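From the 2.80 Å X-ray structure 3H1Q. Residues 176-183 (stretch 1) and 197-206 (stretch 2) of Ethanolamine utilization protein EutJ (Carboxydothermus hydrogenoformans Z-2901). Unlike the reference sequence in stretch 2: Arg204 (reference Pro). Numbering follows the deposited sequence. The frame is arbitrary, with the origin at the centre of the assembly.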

# COMPACT_ATOMS: atom_id res chain seq x y z
N LEU A 176 -8.84 -12.74 -9.85
CA LEU A 176 -10.03 -13.54 -9.99
C LEU A 176 -10.59 -13.44 -11.42
O LEU A 176 -10.81 -14.48 -12.07
CB LEU A 176 -11.10 -13.09 -8.97
CG LEU A 176 -11.00 -13.62 -7.53
CD1 LEU A 176 -11.97 -12.93 -6.56
CD2 LEU A 176 -11.21 -15.12 -7.49
N VAL A 177 -10.81 -12.21 -11.91
CA VAL A 177 -11.30 -11.97 -13.27
C VAL A 177 -10.37 -12.67 -14.25
O VAL A 177 -10.81 -13.18 -15.27
CB VAL A 177 -11.43 -10.49 -13.56
N LEU A 178 -9.09 -12.73 -13.93
CA LEU A 178 -8.15 -13.50 -14.71
C LEU A 178 -8.31 -15.01 -14.50
O LEU A 178 -8.32 -15.77 -15.46
CB LEU A 178 -6.73 -13.09 -14.37
CG LEU A 178 -5.69 -13.89 -15.14
CD1 LEU A 178 -5.56 -13.35 -16.56
CD2 LEU A 178 -4.35 -13.85 -14.41
N ALA A 179 -8.42 -15.42 -13.23
CA ALA A 179 -8.61 -16.81 -12.85
C ALA A 179 -9.78 -17.38 -13.64
O ALA A 179 -9.63 -18.42 -14.31
CB ALA A 179 -8.89 -16.91 -11.39
N GLY A 180 -10.91 -16.67 -13.56
CA GLY A 180 -12.14 -16.99 -14.29
C GLY A 180 -11.93 -17.03 -15.80
O GLY A 180 -12.21 -18.04 -16.43
N SER A 181 -11.43 -15.93 -16.37
CA SER A 181 -11.11 -15.85 -17.81
C SER A 181 -10.17 -16.95 -18.31
O SER A 181 -10.47 -17.61 -19.28
CB SER A 181 -10.51 -14.48 -18.13
OG SER A 181 -10.70 -14.10 -19.47
N TYR A 182 -9.04 -17.14 -17.64
CA TYR A 182 -8.06 -18.15 -18.03
C TYR A 182 -8.45 -19.56 -17.60
O TYR A 182 -7.90 -20.55 -18.11
CB TYR A 182 -6.67 -17.80 -17.47
CG TYR A 182 -5.77 -17.01 -18.42
CD1 TYR A 182 -4.44 -17.39 -18.63
CD2 TYR A 182 -6.25 -15.89 -19.12
CE1 TYR A 182 -3.61 -16.68 -19.50
CE2 TYR A 182 -5.44 -15.17 -19.99
CZ TYR A 182 -4.12 -15.57 -20.18
OH TYR A 182 -3.30 -14.86 -21.04
N LYS A 183 -9.41 -19.64 -16.68
CA LYS A 183 -9.85 -20.91 -16.08
C LYS A 183 -8.69 -21.56 -15.33
O LYS A 183 -8.22 -22.65 -15.69
CB LYS A 183 -10.50 -21.86 -17.14
N SER A 197 6.75 -10.60 -17.00
CA SER A 197 6.71 -11.13 -18.38
C SER A 197 5.29 -11.13 -18.97
O SER A 197 5.07 -10.71 -20.12
CB SER A 197 7.32 -12.55 -18.42
N ARG A 198 4.33 -11.57 -18.16
CA ARG A 198 2.98 -11.79 -18.64
C ARG A 198 2.07 -10.56 -18.70
O ARG A 198 1.00 -10.65 -19.29
CB ARG A 198 2.32 -12.91 -17.84
CG ARG A 198 3.28 -13.94 -17.26
CD ARG A 198 3.62 -15.07 -18.24
NE ARG A 198 2.44 -15.59 -18.95
CZ ARG A 198 1.85 -16.77 -18.72
NH1 ARG A 198 2.31 -17.60 -17.79
NH2 ARG A 198 0.78 -17.11 -19.43
N HIS A 199 2.44 -9.42 -18.10
CA HIS A 199 1.52 -8.25 -18.12
C HIS A 199 1.04 -7.93 -19.52
O HIS A 199 -0.12 -7.60 -19.72
CB HIS A 199 2.15 -6.97 -17.57
CG HIS A 199 2.56 -7.04 -16.14
ND1 HIS A 199 2.59 -5.93 -15.33
CD2 HIS A 199 2.97 -8.08 -15.38
CE1 HIS A 199 3.00 -6.29 -14.13
NE2 HIS A 199 3.25 -7.59 -14.13
N ARG A 200 1.96 -8.00 -20.48
CA ARG A 200 1.63 -7.73 -21.86
C ARG A 200 0.41 -8.55 -22.28
O ARG A 200 -0.58 -8.00 -22.75
CB ARG A 200 2.84 -8.00 -22.77
CG ARG A 200 3.91 -6.87 -22.71
CD ARG A 200 5.20 -7.18 -23.54
NE ARG A 200 6.38 -6.69 -22.82
CZ ARG A 200 7.19 -5.70 -23.20
NH1 ARG A 200 7.00 -5.06 -24.36
NH2 ARG A 200 8.22 -5.35 -22.43
N GLU A 201 0.48 -9.86 -22.04
CA GLU A 201 -0.56 -10.79 -22.47
C GLU A 201 -1.70 -11.03 -21.48
O GLU A 201 -2.69 -11.63 -21.86
CB GLU A 201 0.07 -12.12 -22.88
CG GLU A 201 0.71 -12.91 -21.77
CD GLU A 201 0.06 -14.27 -21.58
OE1 GLU A 201 -1.10 -14.33 -21.10
OE2 GLU A 201 0.72 -15.29 -21.89
N ILE A 202 -1.55 -10.58 -20.23
CA ILE A 202 -2.61 -10.73 -19.22
C ILE A 202 -3.49 -9.48 -19.25
O ILE A 202 -4.50 -9.40 -18.57
CB ILE A 202 -1.99 -10.93 -17.82
N MSE A 203 -3.11 -8.53 -20.09
CA MSE A 203 -3.71 -7.20 -20.06
C MSE A 203 -5.17 -7.09 -20.55
O MSE A 203 -6.08 -6.86 -19.75
CB MSE A 203 -2.81 -6.21 -20.81
CG MSE A 203 -3.26 -4.76 -20.74
SE MSE A 203 -3.87 -4.20 -18.99
CE MSE A 203 -2.30 -3.26 -18.23
N ARG A 204 -5.39 -7.25 -21.85
CA ARG A 204 -6.74 -7.27 -22.41
C ARG A 204 -7.80 -7.94 -21.49
O ARG A 204 -8.91 -7.40 -21.29
CB ARG A 204 -6.71 -7.97 -23.76
N VAL A 205 -7.46 -9.10 -20.92
CA VAL A 205 -8.41 -9.93 -20.16
C VAL A 205 -8.84 -9.31 -18.84
O VAL A 205 -9.96 -9.51 -18.38
CB VAL A 205 -7.86 -11.36 -19.96
CG1 VAL A 205 -6.38 -11.43 -20.32
CG2 VAL A 205 -8.12 -11.85 -18.55
N VAL A 206 -7.93 -8.53 -18.27
CA VAL A 206 -8.05 -7.94 -16.95
C VAL A 206 -8.42 -6.44 -17.05
O VAL A 206 -8.67 -5.76 -16.04
CB VAL A 206 -6.72 -8.20 -16.21
CG1 VAL A 206 -6.56 -7.38 -14.97
CG2 VAL A 206 -6.59 -9.68 -15.89

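Two helical segments meet here almost at a right angle. The axis of helix 176-182 and that of the segment at about 199-206 approach to 9.5 Å, and their N-to-C directions lie 92° apart. The backbones cross rather than run alongside each other, and the contact is small: 308 Å² is buried, both sides summed. The backbones come nearest at Leu178 and Val206, whose CA atoms are 6.0 Å apart.

The two backbones differ in regularity. Stretch 1 is regularly bonded, with Gly180 N to Leu176 O at 2.7 Å, Ser181 N to Val177 O at 3.0 Å and Tyr182 N to Leu178 O at 2.7 Å; Lys183 then leaves helical geometry with positive phi. Stretch 2 is weakly bonded. Ile202 N reaches Arg198 O at 2.7 Å, but the N atoms of Arg204 and Val205 have no bond to the preceding turn, and the helix is kinked there. Val206 N picks up Met203 O at 2.9 Å. The residue that contributes most from this stretch, Val205, therefore sits right at the irregularity.

Val205 points toward the first helix and touches four of its residues. Its CG2 lies 3.6 Å from Leu178 CD1 and 3.5 Å from Ser181 OG, while Val205 CG1 approaches Tyr182 CE2 at 3.9 Å. Val177 O is a more distant neighbour, 4.4 Å from Val205 CG2. Val177, Leu178, Ser181 and Tyr182 follow the familiar helical spacing that gathers one face of a helix, and a single branched side chain serves them all. The intervening Ala179 and Gly180 make no contact with stretch 2.

Leu178 is the buried counterpart. Its CA-to-CB bond points sideways, but with chi1 t and chi2 p the end of the side chain comes nearer to stretch 2. Leu178 CB packs against Val206 CG2 at 3.7 Å, and Leu178 CD1 lies 4.5 Å from Ile202 CB. The Ile202 side chain is not modelled beyond CB, so the packing at this position is only partly described. The same holds for Val177, which points toward stretch 2 but likewise ends at CB.

At the exposed margin, Tyr182 also starts sideways and brings its end nearer, with chi1 off the standard wells at -94°. Its hydroxyl end reaches Glu201, while its ring also lies against Val205. Tyr182 OH makes a weak hydrogen bond to Glu201 O at 3.4 Å, but the hydroxyl's position is less sure, because Tyr182 OH and Glu201 OE1 are modelled an implausible 2.3 Å apart. The Glu201 carboxylate has a firmer partner within its own stretch: Arg198 NH2 forms a salt bridge to Glu201 OE2 at 3.1 Å. The guanidinium so paired also lies near the tyrosine, with Arg198 NH2 4.4 Å from Tyr182 CE1, near the ring plane at its edge. The contact thus passes from aliphatic packing around Leu178 to a more exposed, polar side at Tyr182, Glu201 and Arg198.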